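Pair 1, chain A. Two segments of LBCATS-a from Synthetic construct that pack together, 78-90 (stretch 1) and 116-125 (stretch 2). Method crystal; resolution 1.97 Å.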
# COMPACT_ATOMS: atom_id res chain seq x y z
N LEU A 78 -26.74 -18.57 32.12
CA LEU A 78 -27.02 -19.95 32.52
C LEU A 78 -27.73 -19.99 33.86
O LEU A 78 -28.78 -20.62 34.00
CB LEU A 78 -25.73 -20.76 32.57
CG LEU A 78 -25.41 -21.59 31.34
CD1 LEU A 78 -24.15 -22.40 31.57
CD2 LEU A 78 -26.60 -22.50 31.03
N ASP A 79 -27.17 -19.31 34.86
CA ASP A 79 -27.78 -19.29 36.18
C ASP A 79 -29.23 -18.84 36.15
O ASP A 79 -30.05 -19.33 36.93
CB ASP A 79 -26.97 -18.38 37.12
CG ASP A 79 -25.70 -19.05 37.64
OD1 ASP A 79 -25.75 -20.25 37.96
OD2 ASP A 79 -24.66 -18.37 37.72
N LYS A 80 -29.57 -17.91 35.25
CA LYS A 80 -30.94 -17.40 35.18
C LYS A 80 -31.89 -18.41 34.54
O LYS A 80 -33.06 -18.50 34.92
CB LYS A 80 -30.97 -16.07 34.43
CG LYS A 80 -30.50 -14.87 35.26
CD LYS A 80 -30.31 -13.63 34.40
CE LYS A 80 -29.72 -12.48 35.19
NZ LYS A 80 -29.29 -11.35 34.32
N VAL A 81 -31.42 -19.16 33.55
CA VAL A 81 -32.29 -20.18 32.96
C VAL A 81 -32.49 -21.32 33.95
O VAL A 81 -33.60 -21.86 34.07
CB VAL A 81 -31.71 -20.66 31.62
CG1 VAL A 81 -32.74 -21.53 30.85
CG2 VAL A 81 -31.31 -19.44 30.77
N PHE A 82 -31.45 -21.67 34.72
CA PHE A 82 -31.59 -22.63 35.81
C PHE A 82 -32.67 -22.21 36.80
O PHE A 82 -33.50 -23.03 37.22
CB PHE A 82 -30.25 -22.80 36.53
CG PHE A 82 -29.29 -23.72 35.82
CD1 PHE A 82 -29.72 -24.91 35.27
CD2 PHE A 82 -27.95 -23.39 35.73
CE1 PHE A 82 -28.83 -25.76 34.63
CE2 PHE A 82 -27.05 -24.24 35.10
CZ PHE A 82 -27.49 -25.41 34.54
N GLU A 83 -32.67 -20.94 37.21
CA GLU A 83 -33.68 -20.49 38.15
C GLU A 83 -35.07 -20.56 37.53
O GLU A 83 -36.05 -20.90 38.21
CB GLU A 83 -33.38 -19.07 38.63
N MET A 84 -35.18 -20.25 36.24
CA MET A 84 -36.46 -20.39 35.56
C MET A 84 -36.89 -21.85 35.52
O MET A 84 -38.07 -22.15 35.76
CB MET A 84 -36.36 -19.82 34.14
CG MET A 84 -37.71 -19.60 33.48
SD MET A 84 -37.66 -20.08 31.75
CE MET A 84 -37.72 -21.86 31.95
N VAL A 85 -35.96 -22.77 35.24
CA VAL A 85 -36.32 -24.19 35.27
C VAL A 85 -36.75 -24.61 36.66
O VAL A 85 -37.67 -25.44 36.82
CB VAL A 85 -35.14 -25.05 34.74
CG1 VAL A 85 -35.46 -26.54 34.86
CG2 VAL A 85 -34.85 -24.69 33.31
N ARG A 86 -36.16 -24.03 37.70
CA ARG A 86 -36.59 -24.39 39.05
C ARG A 86 -37.97 -23.82 39.35
O ARG A 86 -38.80 -24.49 39.98
CB ARG A 86 -35.56 -23.94 40.08
CG ARG A 86 -34.32 -24.83 40.09
CD ARG A 86 -33.46 -24.62 41.33
NE ARG A 86 -33.05 -23.22 41.49
CZ ARG A 86 -31.97 -22.68 40.94
NH1 ARG A 86 -31.15 -23.42 40.19
NH2 ARG A 86 -31.69 -21.39 41.14
N GLU A 87 -38.26 -22.60 38.91
CA GLU A 87 -39.63 -22.11 39.02
C GLU A 87 -40.57 -23.02 38.25
O GLU A 87 -41.66 -23.36 38.74
CB GLU A 87 -39.74 -20.67 38.50
CG GLU A 87 -38.71 -19.72 39.07
CD GLU A 87 -38.53 -19.89 40.57
OE1 GLU A 87 -39.49 -19.58 41.32
OE2 GLU A 87 -37.45 -20.34 40.99
N LEU A 88 -40.16 -23.46 37.06
CA LEU A 88 -40.96 -24.44 36.33
C LEU A 88 -41.23 -25.67 37.18
O LEU A 88 -42.38 -26.09 37.34
CB LEU A 88 -40.24 -24.83 35.05
CG LEU A 88 -40.99 -24.49 33.77
CD1 LEU A 88 -40.09 -24.77 32.57
CD2 LEU A 88 -42.32 -25.27 33.69
N ARG A 89 -40.18 -26.26 37.74
CA ARG A 89 -40.33 -27.52 38.46
C ARG A 89 -41.19 -27.39 39.70
O ARG A 89 -41.71 -28.39 40.19
CB ARG A 89 -38.96 -28.09 38.85
CG ARG A 89 -38.13 -28.54 37.67
CD ARG A 89 -38.89 -29.52 36.80
NE ARG A 89 -38.09 -30.02 35.68
CZ ARG A 89 -38.63 -30.60 34.61
NH1 ARG A 89 -39.95 -30.72 34.52
NH2 ARG A 89 -37.86 -31.05 33.61
N GLU A 90 -41.35 -26.17 40.23
CA GLU A 90 -42.23 -26.02 41.38
C GLU A 90 -43.62 -26.53 41.06
O GLU A 90 -44.26 -27.16 41.90
CB GLU A 90 -42.28 -24.55 41.81
CG GLU A 90 -41.02 -24.10 42.55
CD GLU A 90 -41.16 -22.71 43.15
OE1 GLU A 90 -41.81 -21.85 42.52
OE2 GLU A 90 -40.64 -22.49 44.27
N LYS A 116 -24.10 -31.09 37.40
CA LYS A 116 -24.69 -31.17 38.74
C LYS A 116 -25.86 -30.20 38.89
O LYS A 116 -26.92 -30.56 39.41
CB LYS A 116 -23.63 -30.91 39.81
CG LYS A 116 -24.10 -31.15 41.24
CD LYS A 116 -23.12 -30.61 42.27
CE LYS A 116 -23.63 -30.82 43.69
NZ LYS A 116 -22.76 -30.19 44.72
N GLU A 117 -25.68 -28.96 38.43
CA GLU A 117 -26.78 -28.00 38.48
C GLU A 117 -27.93 -28.43 37.58
O GLU A 117 -29.10 -28.17 37.90
CB GLU A 117 -26.29 -26.61 38.10
CG GLU A 117 -27.39 -25.57 38.03
CD GLU A 117 -27.76 -25.00 39.39
OE1 GLU A 117 -27.82 -23.76 39.52
OE2 GLU A 117 -27.99 -25.79 40.33
N CYS A 118 -27.64 -29.09 36.46
CA CYS A 118 -28.71 -29.64 35.63
C CYS A 118 -29.57 -30.60 36.43
O CYS A 118 -30.80 -30.50 36.42
CB CYS A 118 -28.14 -30.35 34.40
SG CYS A 118 -27.69 -29.24 33.07
N ALA A 119 -28.93 -31.54 37.14
CA ALA A 119 -29.68 -32.55 37.87
C ALA A 119 -30.46 -31.95 39.02
O ALA A 119 -31.56 -32.41 39.32
CB ALA A 119 -28.73 -33.64 38.38
N GLU A 120 -29.93 -30.91 39.65
CA GLU A 120 -30.63 -30.35 40.80
C GLU A 120 -31.77 -29.43 40.36
O GLU A 120 -32.81 -29.38 41.02
CB GLU A 120 -29.65 -29.60 41.71
CG GLU A 120 -28.44 -30.42 42.10
CD GLU A 120 -27.66 -29.80 43.23
OE1 GLU A 120 -27.65 -30.38 44.34
OE2 GLU A 120 -27.06 -28.72 43.02
N ALA A 121 -31.58 -28.70 39.27
CA ALA A 121 -32.65 -27.83 38.78
C ALA A 121 -33.77 -28.62 38.12
O ALA A 121 -34.94 -28.23 38.23
CB ALA A 121 -32.09 -26.80 37.81
N GLY A 122 -33.45 -29.71 37.44
CA GLY A 122 -34.47 -30.52 36.81
C GLY A 122 -34.37 -30.48 35.30
O GLY A 122 -35.39 -30.46 34.60
N VAL A 123 -33.14 -30.46 34.78
CA VAL A 123 -32.88 -30.48 33.35
C VAL A 123 -32.53 -31.90 32.96
O VAL A 123 -31.57 -32.47 33.49
CB VAL A 123 -31.74 -29.52 32.95
CG1 VAL A 123 -31.30 -29.81 31.50
CG2 VAL A 123 -32.17 -28.07 33.12
N ASP A 124 -33.26 -32.46 32.02
CA ASP A 124 -33.14 -33.89 31.77
C ASP A 124 -32.13 -34.24 30.69
O ASP A 124 -31.63 -35.37 30.68
CB ASP A 124 -34.53 -34.43 31.42
CG ASP A 124 -35.56 -34.04 32.47
OD1 ASP A 124 -36.43 -33.18 32.19
OD2 ASP A 124 -35.47 -34.57 33.60
N GLY A 125 -31.81 -33.32 29.80
CA GLY A 125 -30.94 -33.68 28.69
C GLY A 125 -30.21 -32.48 28.14
O GLY A 125 -30.54 -31.32 28.42

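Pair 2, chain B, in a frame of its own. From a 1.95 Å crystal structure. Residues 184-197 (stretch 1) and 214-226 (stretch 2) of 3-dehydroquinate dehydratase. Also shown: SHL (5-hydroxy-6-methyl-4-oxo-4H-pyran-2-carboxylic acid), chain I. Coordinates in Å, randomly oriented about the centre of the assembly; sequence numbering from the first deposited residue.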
# COMPACT_ATOMS: atom_id res chain seq x y z
N ASP B 184 -4.82 -5.62 12.94
CA ASP B 184 -5.87 -4.55 13.07
C ASP B 184 -6.00 -3.70 11.80
O ASP B 184 -7.10 -3.27 11.43
CB ASP B 184 -5.59 -3.62 14.25
CG ASP B 184 -6.00 -4.21 15.58
OD1 ASP B 184 -6.73 -5.23 15.60
OD2 ASP B 184 -5.60 -3.63 16.62
N VAL B 185 -4.86 -3.45 11.16
CA VAL B 185 -4.86 -2.71 9.88
C VAL B 185 -5.65 -3.52 8.85
O VAL B 185 -6.49 -2.97 8.12
CB VAL B 185 -3.46 -2.48 9.35
CG1 VAL B 185 -3.51 -1.73 8.01
CG2 VAL B 185 -2.60 -1.71 10.36
N LEU B 186 -5.40 -4.83 8.81
CA LEU B 186 -6.10 -5.70 7.88
C LEU B 186 -7.61 -5.76 8.19
O LEU B 186 -8.43 -5.82 7.28
CB LEU B 186 -5.46 -7.10 7.85
CG LEU B 186 -3.96 -7.15 7.44
CD1 LEU B 186 -3.44 -8.57 7.43
CD2 LEU B 186 -3.75 -6.51 6.07
N VAL B 187 -7.97 -5.74 9.47
CA VAL B 187 -9.41 -5.73 9.86
C VAL B 187 -10.13 -4.49 9.31
O VAL B 187 -11.25 -4.58 8.75
CB VAL B 187 -9.56 -5.81 11.39
CG1 VAL B 187 -11.02 -5.51 11.82
CG2 VAL B 187 -9.07 -7.19 11.92
N LEU B 188 -9.49 -3.33 9.46
CA LEU B 188 -10.02 -2.08 8.91
C LEU B 188 -10.24 -2.23 7.40
O LEU B 188 -11.33 -1.88 6.88
CB LEU B 188 -9.08 -0.89 9.23
CG LEU B 188 -9.50 0.51 8.77
CD1 LEU B 188 -9.18 0.77 7.28
CD2 LEU B 188 -10.99 0.81 9.09
N LEU B 189 -9.25 -2.79 6.71
CA LEU B 189 -9.37 -3.01 5.26
C LEU B 189 -10.45 -4.04 4.92
O LEU B 189 -11.20 -3.87 3.95
CB LEU B 189 -8.02 -3.41 4.65
CG LEU B 189 -6.93 -2.33 4.65
CD1 LEU B 189 -5.64 -2.89 4.02
CD2 LEU B 189 -7.39 -1.07 3.90
N GLU B 190 -10.55 -5.10 5.72
CA GLU B 190 -11.59 -6.14 5.53
C GLU B 190 -13.01 -5.56 5.72
O GLU B 190 -13.93 -5.85 4.93
CB GLU B 190 -11.38 -7.29 6.52
CG GLU B 190 -12.37 -8.46 6.31
CD GLU B 190 -12.32 -9.51 7.41
OE1 GLU B 190 -12.90 -10.60 7.22
OE2 GLU B 190 -11.71 -9.23 8.48
N ALA B 191 -13.17 -4.76 6.76
CA ALA B 191 -14.43 -4.09 7.06
C ALA B 191 -14.79 -3.13 5.94
O ALA B 191 -15.93 -3.09 5.49
CB ALA B 191 -14.33 -3.34 8.39
N THR B 192 -13.80 -2.38 5.46
CA THR B 192 -13.99 -1.44 4.36
C THR B 192 -14.56 -2.15 3.13
O THR B 192 -15.55 -1.71 2.55
CB THR B 192 -12.66 -0.76 3.97
OG1 THR B 192 -12.14 -0.02 5.09
CG2 THR B 192 -12.84 0.17 2.78
N ASN B 193 -13.95 -3.26 2.75
CA ASN B 193 -14.37 -3.94 1.54
C ASN B 193 -15.72 -4.65 1.70
O ASN B 193 -16.51 -4.70 0.75
CB ASN B 193 -13.30 -4.90 1.05
CG ASN B 193 -13.56 -5.35 -0.38
OD1 ASN B 193 -13.83 -6.50 -0.61
ND2 ASN B 193 -13.52 -4.41 -1.33
N GLU B 194 -15.98 -5.19 2.88
CA GLU B 194 -17.28 -5.82 3.15
C GLU B 194 -18.40 -4.78 3.03
O GLU B 194 -19.43 -5.03 2.42
CB GLU B 194 -17.28 -6.48 4.52
CG GLU B 194 -18.60 -7.15 4.88
CD GLU B 194 -18.48 -8.06 6.09
OE1 GLU B 194 -17.50 -8.85 6.16
OE2 GLU B 194 -19.37 -8.00 6.97
N MET B 195 -18.16 -3.59 3.59
CA MET B 195 -19.11 -2.50 3.51
C MET B 195 -19.28 -2.11 2.04
O MET B 195 -20.40 -2.05 1.52
CB MET B 195 -18.61 -1.30 4.31
CG MET B 195 -19.59 -0.15 4.40
SD MET B 195 -21.01 -0.57 5.44
CE MET B 195 -22.07 0.84 5.07
N PHE B 196 -18.16 -1.86 1.37
CA PHE B 196 -18.16 -1.48 -0.04
C PHE B 196 -18.96 -2.45 -0.90
O PHE B 196 -19.79 -2.05 -1.72
CB PHE B 196 -16.70 -1.42 -0.55
CG PHE B 196 -16.58 -0.96 -1.98
CD1 PHE B 196 -16.51 0.41 -2.29
CD2 PHE B 196 -16.51 -1.87 -3.02
CE1 PHE B 196 -16.38 0.84 -3.60
CE2 PHE B 196 -16.39 -1.45 -4.34
CZ PHE B 196 -16.33 -0.07 -4.63
N LYS B 197 -18.72 -3.74 -0.69
CA LYS B 197 -19.33 -4.77 -1.51
C LYS B 197 -20.76 -5.17 -1.17
O LYS B 197 -21.56 -5.39 -2.08
CB LYS B 197 -18.47 -6.02 -1.49
CG LYS B 197 -17.27 -5.99 -2.41
CD LYS B 197 -16.64 -7.36 -2.43
CE LYS B 197 -15.80 -7.58 -3.65
NZ LYS B 197 -15.25 -8.99 -3.65
N VAL B 214 -0.67 3.12 7.27
CA VAL B 214 -0.52 3.91 6.02
C VAL B 214 -1.05 3.22 4.76
O VAL B 214 -1.58 3.90 3.88
CB VAL B 214 0.93 4.36 5.81
CG1 VAL B 214 1.10 5.03 4.45
CG2 VAL B 214 1.34 5.30 6.94
N ILE B 215 -0.92 1.90 4.67
CA ILE B 215 -1.47 1.17 3.52
C ILE B 215 -2.92 1.55 3.29
O ILE B 215 -3.39 1.62 2.13
CB ILE B 215 -1.37 -0.39 3.73
CG1 ILE B 215 -1.95 -1.16 2.52
CG2 ILE B 215 -2.10 -0.83 5.01
CD1 ILE B 215 -1.94 -2.71 2.68
N SER B 216 -3.64 1.81 4.38
CA SER B 216 -5.05 2.15 4.30
C SER B 216 -5.28 3.48 3.58
O SER B 216 -6.41 3.76 3.18
CB SER B 216 -5.67 2.21 5.68
OG SER B 216 -5.20 3.34 6.41
N ARG B 217 -4.24 4.29 3.45
CA ARG B 217 -4.34 5.59 2.76
C ARG B 217 -4.01 5.44 1.30
O ARG B 217 -4.26 6.36 0.50
CB ARG B 217 -3.34 6.60 3.33
CG ARG B 217 -3.50 6.86 4.78
CD ARG B 217 -2.54 7.93 5.26
NE ARG B 217 -2.67 8.14 6.70
CZ ARG B 217 -3.41 9.09 7.27
NH1 ARG B 217 -4.10 9.96 6.53
NH2 ARG B 217 -3.45 9.18 8.59
N LEU B 218 -3.44 4.29 0.94
CA LEU B 218 -2.96 4.08 -0.43
C LEU B 218 -3.84 3.20 -1.27
O LEU B 218 -3.87 3.37 -2.49
CB LEU B 218 -1.57 3.41 -0.39
CG LEU B 218 -0.46 4.08 0.44
CD1 LEU B 218 0.82 3.27 0.34
CD2 LEU B 218 -0.21 5.50 -0.05
N CYS B 219 -4.56 2.28 -0.65
CA CYS B 219 -5.25 1.21 -1.37
C CYS B 219 -6.76 1.36 -1.51
O CYS B 219 -7.47 0.36 -1.66
CB CYS B 219 -4.94 -0.12 -0.70
SG CYS B 219 -5.63 -0.23 0.96
N GLY B 220 -7.25 2.59 -1.48
CA GLY B 220 -8.68 2.84 -1.61
C GLY B 220 -9.33 2.31 -2.88
O GLY B 220 -10.46 1.81 -2.84
N GLU B 221 -8.62 2.39 -4.00
CA GLU B 221 -9.21 1.95 -5.25
C GLU B 221 -9.53 0.47 -5.22
O GLU B 221 -10.52 0.03 -5.79
CB GLU B 221 -8.32 2.30 -6.45
CG GLU B 221 -9.01 2.12 -7.78
CD GLU B 221 -8.23 2.73 -8.93
OE1 GLU B 221 -8.46 2.30 -10.09
OE2 GLU B 221 -7.39 3.61 -8.69
N ILE B 222 -8.71 -0.31 -4.54
CA ILE B 222 -8.95 -1.74 -4.45
C ILE B 222 -9.92 -2.11 -3.32
O ILE B 222 -10.86 -2.87 -3.54
CB ILE B 222 -7.63 -2.52 -4.30
CG1 ILE B 222 -6.86 -2.50 -5.64
CG2 ILE B 222 -7.89 -3.97 -3.89
CD1 ILE B 222 -7.56 -3.24 -6.79
N PHE B 223 -9.72 -1.56 -2.13
CA PHE B 223 -10.54 -1.97 -0.99
C PHE B 223 -11.83 -1.18 -0.78
O PHE B 223 -12.76 -1.69 -0.17
CB PHE B 223 -9.68 -2.07 0.26
CG PHE B 223 -8.65 -3.15 0.15
CD1 PHE B 223 -8.99 -4.47 0.38
CD2 PHE B 223 -7.37 -2.86 -0.28
CE1 PHE B 223 -8.05 -5.47 0.23
CE2 PHE B 223 -6.43 -3.87 -0.43
CZ PHE B 223 -6.77 -5.16 -0.17
N GLY B 224 -11.88 0.04 -1.28
CA GLY B 224 -13.13 0.79 -1.26
C GLY B 224 -13.18 2.18 -0.66
O GLY B 224 -14.22 2.82 -0.77
N SER B 225 -12.11 2.66 -0.03
CA SER B 225 -12.18 4.01 0.53
C SER B 225 -12.13 5.03 -0.63
O SER B 225 -11.24 4.96 -1.50
CB SER B 225 -11.08 4.27 1.56
OG SER B 225 -11.27 5.57 2.12
N ALA B 226 -13.09 5.94 -0.63
CA ALA B 226 -13.28 6.90 -1.73
C ALA B 226 -12.48 8.17 -1.64
O ALA B 226 -12.30 8.87 -2.64
CB ALA B 226 -14.78 7.25 -1.87
OAD SHL I . -5.48 11.87 7.84
CAH SHL I . -5.70 11.63 9.05
OAA SHL I . -4.77 11.25 9.81
CAK SHL I . -7.05 11.79 9.56
OAG SHL I . -8.07 12.22 8.64
CAF SHL I . -9.34 12.57 9.15
CAL SHL I . -10.25 13.10 8.30
CAJ SHL I . -9.52 12.46 10.49
OAC SHL I . -10.69 12.81 11.01
CAI SHL I . -8.54 11.99 11.31
CAE SHL I . -7.32 11.65 10.86
OAB SHL I . -8.77 11.85 12.60

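Both pairs pack a long helix against the end of a second helix and the turn that follows it. Fourteen central residues superpose with an RMSD of 0.7 Å. In pair 1 the two helix axes run at 24° to each other, 9.8 Å apart at closest approach. The closest CA atoms belong to matched positions: R86(A) and A121(A) at 5.2 Å, N193(B) and F223(B) at 5.0 Å.

The clearest shared feature is a glycine. G122(A) matches G224(B). Each is the first residue to leave helical geometry, and each has positive phi. At these backbone angles a CB would be jammed against the preceding carbonyl O. It would also point toward the long helix and clash there, 2.7 Å from NE of R89(A) in pair 1 and 2.9 Å from CB of F196(B) in pair 2.

R89(A) and F196(B) match, but they meet the turn differently. R89(A) donates two hydrogen bonds to O of G122(A), from NE at 2.9 Å and from NH2 at 2.7 Å. Its NH2 also forms a salt bridge with OD1 of D124(A) at 2.9 Å. D124(A) is matched by A226(B), which has no carboxylate. F196(B) makes a van der Waals contact instead, with its CD1 3.6 Å from CA of G224(B).

The polar link in pair 2 comes from the position of R86(A). There N193(B) ND2 donates a hydrogen bond to O of F223(B) at 3.1 Å, and the angle of 167° is nearly straight. R86(A) bonds to a side chain: its NH1 forms a salt bridge with OE1 of E117(A) at 3.4 Å, a weak hydrogen bond.

F82(A) and L189(B) fill the same place. The F82(A) ring takes CG of E117(A) over one face, 3.2 Å from the ring centroid. SG of C118(A) and CG2 of V123(A) lie at its edge. The large ring is met by the small A121(A), whose CB is 4.0 Å from CD1 of F82(A). In pair 2 the sizes are reversed across these positions: the smaller L189(B) meets the larger F223(B). CD2 of L189(B) lies 4.4 Å from CB of F223(B). It also packs 3.5 Å from SG of C219(B), the match of E117(A).

V85(A) and T192(B) both present a methyl group to the turn. CG1 of V85(A) is 3.8 Å from O of A121(A); CG2 of T192(B) is 3.5 Å from O of F223(B). The threonine hydroxyl turns back to its own helix, where OG1 of T192(B) donates to O of L188(B) at 2.7 Å.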